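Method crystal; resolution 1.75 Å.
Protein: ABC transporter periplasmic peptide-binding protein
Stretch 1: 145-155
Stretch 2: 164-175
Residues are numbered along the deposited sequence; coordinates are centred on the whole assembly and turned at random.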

ATOM      1  N   SER A 145       4.664  11.538   0.264  1.00 17.35           N
ATOM      2  CA  SER A 145       5.675  10.746   0.960  1.00 18.57           C
ATOM      3  C   SER A 145       6.971  10.562   0.171  1.00 18.07           C
ATOM      4  O   SER A 145       8.045  10.507   0.750  1.00 20.67           O
ATOM      5  CB  SER A 145       5.120   9.372   1.343  1.00 16.89           C
ATOM      6  OG  SER A 145       4.107   9.495   2.317  1.00 20.08           O
ATOM      7  N   VAL A 146       6.876  10.446  -1.143  1.00 14.17           N
ATOM      8  CA  VAL A 146       8.076  10.265  -1.945  1.00 18.27           C
ATOM      9  C   VAL A 146       8.550  11.571  -2.583  1.00 23.00           C
ATOM     10  O   VAL A 146       9.491  11.574  -3.385  1.00 23.68           O
ATOM     11  CB  VAL A 146       7.883   9.196  -3.024  1.00 14.76           C
ATOM     12  CG1 VAL A 146       7.479   7.879  -2.371  1.00 17.39           C
ATOM     13  CG2 VAL A 146       6.848   9.660  -4.040  1.00 12.87           C
ATOM     14  N   GLY A 147       7.891  12.674  -2.239  1.00 20.80           N
ATOM     15  CA  GLY A 147       8.358  13.999  -2.613  1.00 21.77           C
ATOM     16  C   GLY A 147       8.109  14.443  -4.043  1.00 26.39           C
ATOM     17  O   GLY A 147       9.009  14.962  -4.700  1.00 27.95           O
ATOM     18  N   ILE A 148       6.884  14.252  -4.509  1.00 27.84           N
ATOM     19  CA  ILE A 148       6.483  14.773  -5.807  1.00 29.75           C
ATOM     20  C   ILE A 148       6.921  16.237  -5.940  1.00 29.88           C
ATOM     21  O   ILE A 148       7.554  16.612  -6.922  1.00 31.67           O
ATOM     22  CB  ILE A 148       4.961  14.597  -6.046  1.00 26.10           C
ATOM     23  CG1 ILE A 148       4.696  14.261  -7.513  1.00 27.36           C
ATOM     24  CG2 ILE A 148       4.137  15.789  -5.552  1.00 27.15           C
ATOM     25  CD1 ILE A 148       5.242  12.917  -7.926  1.00 21.58           C
ATOM     26  N   ASP A 149       6.552  17.031  -4.933  1.00 25.87           N
ATOM     27  CA  ASP A 149       6.893  18.442  -4.812  1.00 30.36           C
ATOM     28  C   ASP A 149       8.236  18.795  -5.396  1.00 30.43           C
ATOM     29  O   ASP A 149       8.339  19.546  -6.362  1.00 34.53           O
ATOM     30  CB  ASP A 149       6.963  18.817  -3.323  1.00 31.77           C
ATOM     31  CG  ASP A 149       6.461  20.219  -3.042  1.00 29.14           C
ATOM     32  OD1 ASP A 149       7.212  21.186  -3.282  1.00 31.58           O
ATOM     33  OD2 ASP A 149       5.315  20.348  -2.576  1.00 27.42           O
ATOM     34  N   GLN A 150       9.275  18.239  -4.789  1.00 29.03           N
ATOM     35  CA  GLN A 150      10.638  18.525  -5.193  1.00 29.46           C
ATOM     36  C   GLN A 150      11.021  17.691  -6.408  1.00 29.46           C
ATOM     37  O   GLN A 150      12.200  17.540  -6.714  1.00 30.74           O
ATOM     38  CB  GLN A 150      11.600  18.274  -4.035  1.00 31.75           C
ATOM     39  CG  GLN A 150      11.170  18.950  -2.746  1.00 27.96           C
ATOM     40  CD  GLN A 150      11.643  18.218  -1.510  1.00 31.23           C
ATOM     41  OE1 GLN A 150      10.868  17.529  -0.847  1.00 29.25           O
ATOM     42  NE2 GLN A 150      12.923  18.367  -1.192  1.00 30.74           N
ATOM     43  N   LEU A 151      10.024  17.159  -7.104  1.00 30.02           N
ATOM     44  CA  LEU A 151      10.303  16.350  -8.288  1.00 27.67           C
ATOM     45  C   LEU A 151       9.775  16.903  -9.604  1.00 22.96           C
ATOM     46  O   LEU A 151      10.559  17.200 -10.505  1.00 24.13           O
ATOM     47  CB  LEU A 151       9.813  14.918  -8.117  1.00 25.86           C
ATOM     48  CG  LEU A 151      10.425  14.049  -9.217  1.00 26.76           C
ATOM     49  CD1 LEU A 151      11.928  14.080  -9.098  1.00 27.47           C
ATOM     50  CD2 LEU A 151       9.927  12.632  -9.142  1.00 28.16           C
ATOM     51  N   ILE A 152       8.458  17.021  -9.739  1.00 23.38           N
ATOM     52  CA  ILE A 152       7.883  17.403 -11.033  1.00 24.40           C
ATOM     53  C   ILE A 152       7.791  18.919 -11.231  1.00 22.61           C
ATOM     54  O   ILE A 152       7.080  19.599 -10.493  1.00 25.59           O
ATOM     55  CB  ILE A 152       6.488  16.789 -11.249  1.00 22.13           C
ATOM     56  CG1 ILE A 152       6.555  15.264 -11.181  1.00 24.02           C
ATOM     57  CG2 ILE A 152       5.952  17.206 -12.588  1.00 22.63           C
ATOM     58  CD1 ILE A 152       5.198  14.599 -11.241  1.00 21.85           C
ATOM     59  N   ARG A 153       8.503  19.438 -12.231  1.00 23.16           N
ATOM     60  CA  ARG A 153       8.512  20.877 -12.516  1.00 25.44           C
ATOM     61  C   ARG A 153       7.318  21.265 -13.382  1.00 28.14           C
ATOM     62  O   ARG A 153       6.575  22.200 -13.072  1.00 27.93           O
ATOM     63  CB  ARG A 153       9.822  21.298 -13.205  1.00 27.22           C
ATOM     64  CG  ARG A 153      10.054  22.820 -13.286  1.00 32.32           C
ATOM     65  CD  ARG A 153      11.222  23.161 -14.219  1.00 32.98           C
ATOM     66  NE  ARG A 153      10.808  23.161 -15.624  1.00 38.19           N
ATOM     67  CZ  ARG A 153      11.611  22.897 -16.651  1.00 35.29           C
ATOM     68  NH1 ARG A 153      12.885  22.602 -16.442  1.00 35.28           N
ATOM     69  NH2 ARG A 153      11.135  22.918 -17.890  1.00 35.04           N
ATOM     70  N   LYS A 154       7.140  20.547 -14.480  1.00 22.96           N
ATOM     71  CA  LYS A 154       5.981  20.748 -15.315  1.00 22.81           C
ATOM     72  C   LYS A 154       5.812  19.521 -16.191  1.00 23.44           C
ATOM     73  O   LYS A 154       6.665  18.640 -16.208  1.00 23.22           O
ATOM     74  CB  LYS A 154       6.109  22.034 -16.150  1.00 24.38           C
ATOM     75  CG  LYS A 154       7.320  22.110 -17.067  1.00 26.70           C
ATOM     76  CD  LYS A 154       7.311  23.417 -17.869  1.00 31.20           C
ATOM     77  CE  LYS A 154       8.404  23.446 -18.949  1.00 36.99           C
ATOM     78  NZ  LYS A 154       8.376  24.684 -19.806  1.00 34.93           N
ATOM     79  N   ILE A 155       4.683  19.451 -16.880  1.00 26.13           N
ATOM     80  CA  ILE A 155       4.463  18.450 -17.902  1.00 23.53           C
ATOM     81  C   ILE A 155       4.135  19.212 -19.173  1.00 23.47           C
ATOM     82  O   ILE A 155       3.118  19.907 -19.244  1.00 24.18           O
ATOM     83  CB  ILE A 155       3.272  17.540 -17.561  1.00 22.40           C
ATOM     84  CG1 ILE A 155       3.387  17.028 -16.128  1.00 22.59           C
ATOM     85  CG2 ILE A 155       3.168  16.389 -18.571  1.00 21.28           C
ATOM     86  CD1 ILE A 155       2.209  16.193 -15.685  1.00 18.62           C
ATOM     87  N   ARG A 164       5.648  15.406 -21.995  1.00 20.29           N
ATOM     88  CA  ARG A 164       6.978  15.244 -21.435  1.00 23.82           C
ATOM     89  C   ARG A 164       7.026  15.808 -20.014  1.00 21.80           C
ATOM     90  O   ARG A 164       6.766  16.989 -19.803  1.00 22.74           O
ATOM     91  CB  ARG A 164       8.014  15.917 -22.340  1.00 23.72           C
ATOM     92  CG  ARG A 164       9.417  15.918 -21.791  1.00 22.25           C
ATOM     93  CD  ARG A 164      10.365  16.715 -22.677  1.00 27.29           C
ATOM     94  NE  ARG A 164      10.027  18.139 -22.716  1.00 29.46           N
ATOM     95  CZ  ARG A 164       9.667  18.794 -23.816  1.00 29.93           C
ATOM     96  NH1 ARG A 164       9.603  18.152 -24.975  1.00 31.01           N
ATOM     97  NH2 ARG A 164       9.377  20.090 -23.760  1.00 28.96           N
ATOM     98  N   PHE A 165       7.317  14.947 -19.042  1.00 21.96           N
ATOM     99  CA  PHE A 165       7.514  15.370 -17.656  1.00 21.50           C
ATOM    100  C   PHE A 165       8.911  15.985 -17.494  1.00 24.17           C
ATOM    101  O   PHE A 165       9.909  15.393 -17.908  1.00 24.41           O
ATOM    102  CB  PHE A 165       7.380  14.180 -16.686  1.00 22.28           C
ATOM    103  CG  PHE A 165       5.970  13.666 -16.504  1.00 17.76           C
ATOM    104  CD1 PHE A 165       5.309  12.996 -17.529  1.00 20.91           C
ATOM    105  CD2 PHE A 165       5.323  13.811 -15.281  1.00 20.00           C
ATOM    106  CE1 PHE A 165       4.012  12.506 -17.350  1.00 20.59           C
ATOM    107  CE2 PHE A 165       4.034  13.319 -15.092  1.00 21.03           C
ATOM    108  CZ  PHE A 165       3.376  12.667 -16.130  1.00 22.00           C
ATOM    109  N   GLU A 166       8.981  17.165 -16.883  1.00 25.53           N
ATOM    110  CA  GLU A 166      10.262  17.789 -16.568  1.00 25.64           C
ATOM    111  C   GLU A 166      10.513  17.717 -15.062  1.00 23.95           C
ATOM    112  O   GLU A 166       9.738  18.255 -14.270  1.00 23.37           O
ATOM    113  CB  GLU A 166      10.280  19.246 -17.030  1.00 22.86           C
ATOM    114  CG  GLU A 166       9.880  19.439 -18.477  1.00 28.27           C
ATOM    115  CD  GLU A 166      10.988  19.055 -19.439  1.00 30.42           C
ATOM    116  OE1 GLU A 166      12.046  18.582 -18.973  1.00 31.95           O
ATOM    117  OE2 GLU A 166      10.802  19.230 -20.665  1.00 32.69           O
ATOM    118  N   LEU A 167      11.594  17.051 -14.671  1.00 24.70           N
ATOM    119  CA  LEU A 167      11.930  16.892 -13.258  1.00 26.17           C
ATOM    120  C   LEU A 167      13.012  17.874 -12.798  1.00 27.76           C
ATOM    121  O   LEU A 167      13.861  18.302 -13.588  1.00 24.42           O
ATOM    122  CB  LEU A 167      12.390  15.460 -12.981  1.00 25.91           C
ATOM    123  CG  LEU A 167      11.512  14.367 -13.592  1.00 26.20           C
ATOM    124  CD1 LEU A 167      12.025  12.988 -13.210  1.00 23.22           C
ATOM    125  CD2 LEU A 167      10.056  14.544 -13.184  1.00 24.28           C
ATOM    126  N   PHE A 168      12.974  18.229 -11.517  1.00 23.92           N
ATOM    127  CA  PHE A 168      13.977  19.116 -10.950  1.00 26.42           C
ATOM    128  C   PHE A 168      15.290  18.369 -10.817  1.00 29.25           C
ATOM    129  O   PHE A 168      16.368  18.968 -10.874  1.00 29.51           O
ATOM    130  CB  PHE A 168      13.537  19.628  -9.583  1.00 24.64           C
ATOM    131  CG  PHE A 168      12.457  20.664  -9.650  1.00 25.19           C
ATOM    132  CD1 PHE A 168      12.661  21.842 -10.341  1.00 30.34           C
ATOM    133  CD2 PHE A 168      11.239  20.461  -9.031  1.00 27.63           C
ATOM    134  CE1 PHE A 168      11.664  22.805 -10.412  1.00 32.75           C
ATOM    135  CE2 PHE A 168      10.233  21.415  -9.097  1.00 29.78           C
ATOM    136  CZ  PHE A 168      10.442  22.589  -9.791  1.00 28.10           C
ATOM    137  N   ASN A 169      15.180  17.057 -10.638  1.00 27.18           N
ATOM    138  CA  ASN A 169      16.331  16.172 -10.486  1.00 27.38           C
ATOM    139  C   ASN A 169      15.976  14.774 -11.008  1.00 26.85           C
ATOM    140  O   ASN A 169      14.806  14.403 -11.065  1.00 23.59           O
ATOM    141  CB  ASN A 169      16.751  16.081  -9.007  1.00 28.66           C
ATOM    142  CG  ASN A 169      17.248  17.410  -8.445  1.00 35.87           C
ATOM    143  OD1 ASN A 169      18.399  17.801  -8.662  1.00 42.43           O
ATOM    144  ND2 ASN A 169      16.384  18.105  -7.708  1.00 36.01           N
ATOM    145  N   ALA A 170      16.974  13.993 -11.391  1.00 25.23           N
ATOM    146  CA  ALA A 170      16.706  12.605 -11.730  1.00 22.91           C
ATOM    147  C   ALA A 170      16.405  11.827 -10.450  1.00 22.37           C
ATOM    148  O   ALA A 170      16.987  12.083  -9.396  1.00 21.80           O
ATOM    149  CB  ALA A 170      17.884  11.994 -12.469  1.00 22.89           C
ATOM    150  N   GLU A 171      15.457  10.906 -10.545  1.00 21.70           N
ATOM    151  CA  GLU A 171      15.186   9.940  -9.492  1.00 21.69           C
ATOM    152  C   GLU A 171      15.000   8.621 -10.209  1.00 18.93           C
ATOM    153  O   GLU A 171      14.152   8.516 -11.084  1.00 19.56           O
ATOM    154  CB  GLU A 171      13.903  10.288  -8.721  1.00 21.50           C
ATOM    155  CG  GLU A 171      14.039  11.458  -7.757  1.00 24.68           C
ATOM    156  CD  GLU A 171      12.909  11.545  -6.726  1.00 25.99           C
ATOM    157  OE1 GLU A 171      12.936  12.481  -5.888  1.00 28.41           O
ATOM    158  OE2 GLU A 171      12.005  10.683  -6.740  1.00 27.56           O
ATOM    159  N   SER A 172      15.790   7.619  -9.851  1.00 19.21           N
ATOM    160  CA  SER A 172      15.747   6.356 -10.568  1.00 18.36           C
ATOM    161  C   SER A 172      14.497   5.559 -10.253  1.00 18.65           C
ATOM    162  O   SER A 172      14.245   4.538 -10.877  1.00 21.19           O
ATOM    163  CB  SER A 172      16.998   5.525 -10.291  1.00 21.27           C
ATOM    164  OG  SER A 172      17.240   5.392  -8.902  1.00 20.65           O
ATOM    165  N   SER A 173      13.703   6.033  -9.298  1.00 20.31           N
ATOM    166  CA  SER A 173      12.489   5.321  -8.910  1.00 17.91           C
ATOM    167  C   SER A 173      11.287   5.894  -9.620  1.00 20.05           C
ATOM    168  O   SER A 173      10.169   5.441  -9.416  1.00 21.55           O
ATOM    169  CB  SER A 173      12.271   5.421  -7.401  1.00 19.09           C
ATOM    170  OG  SER A 173      12.184   6.780  -7.004  1.00 20.41           O
ATOM    171  N   PHE A 174      11.508   6.886 -10.466  1.00 18.49           N
ATOM    172  CA  PHE A 174      10.390   7.666 -10.989  1.00 19.28           C
ATOM    173  C   PHE A 174       9.336   6.849 -11.762  1.00 19.68           C
ATOM    174  O   PHE A 174       8.154   6.859 -11.419  1.00 17.71           O
ATOM    175  CB  PHE A 174      10.900   8.831 -11.830  1.00 20.33           C
ATOM    176  CG  PHE A 174       9.813   9.630 -12.447  1.00 20.01           C
ATOM    177  CD1 PHE A 174       9.123  10.558 -11.695  1.00 21.59           C
ATOM    178  CD2 PHE A 174       9.453   9.430 -13.775  1.00 21.82           C
ATOM    179  CE1 PHE A 174       8.098  11.291 -12.262  1.00 24.98           C
ATOM    180  CE2 PHE A 174       8.435  10.150 -14.341  1.00 20.91           C
ATOM    181  CZ  PHE A 174       7.755  11.084 -13.588  1.00 21.38           C
ATOM    182  N   LEU A 175       9.753   6.141 -12.804  1.00 20.76           N
ATOM    183  CA  LEU A 175       8.803   5.295 -13.528  1.00 22.38           C
ATOM    184  C   LEU A 175       8.111   4.287 -12.601  1.00 20.08           C
ATOM    185  O   LEU A 175       6.922   4.025 -12.752  1.00 19.62           O
ATOM    186  CB  LEU A 175       9.474   4.561 -14.693  1.00 21.16           C
ATOM    187  CG  LEU A 175       9.673   5.366 -15.977  1.00 20.24           C
ATOM    188  CD1 LEU A 175      10.101   4.447 -17.085  1.00 19.39           C
ATOM    189  CD2 LEU A 175       8.391   6.066 -16.352  1.00 23.44           C
TER
HETATM  190  O   HOH W   1      11.376   9.992  -4.215  1.00 23.04           O
HETATM  191  O   HOH W   2      11.488  13.890  -4.518  1.00 26.55           O

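Strands 152-155 and 164-167 run antiparallel, their axes 4.6 Å apart at closest approach, and a beta bulge shifts the register by one residue between Ile152 and Lys154. The bulge lets one carbonyl serve two amides: Glu166 O accepts from Arg153 N at 2.7 Å and, weakly, from Lys154 N at 3.5 Å. Glu166 N returns a nearly straight bond to Lys154 O (2.8 Å), and Phe168 N extends the ladder past the strand end by donating to Leu151 O (2.8 Å).

Leu151 loses the most surface to the other stretch. Its CA-CB bond points away, yet the end of the side chain comes nearer: Leu151 CD2 lies 3.4 Å from Phe174 CD1, at the edge of that ring, Leu151 CG is 4.0 Å from Leu167 CD2, and Leu151 CD1 is 3.6 Å from Glu171 CD. Ile152 adds to the apolar contacts with Leu167 and Phe174, its CG1 4.1 Å from Leu167 CD2. Farther along the same sheet face, Ile155 CG1 sits over the Phe165 ring, 4.1 Å from its centroid, in a CH-pi contact, while Ile152 CD1 meets the ring edge.

Phe168, though exposed, is the next most covered. Arg153 CB lies over one face of its ring, 3.9 Å from the centroid, so the aliphatic base of a charged side chain shields the aromatic carbons; Asp149 O approaches the ring edge, 3.8 Å from CE2 of Phe168.

Glu166 shares the opposite sheet face with Lys154, their CG atoms 4.0 Å apart. Glu166 CG also lies over the Arg153 guanidinium, 3.7 Å from Arg153 NH2, but the carboxylate instead forms a salt bridge within its own strand, with a very short 2.4 Å hydrogen bond from Arg164 NE to Glu166 OE2.

Beyond the sheet, water 1 links the stretches, donating to Val146 O (2.6 Å) and Glu171 OE2 (2.7 Å).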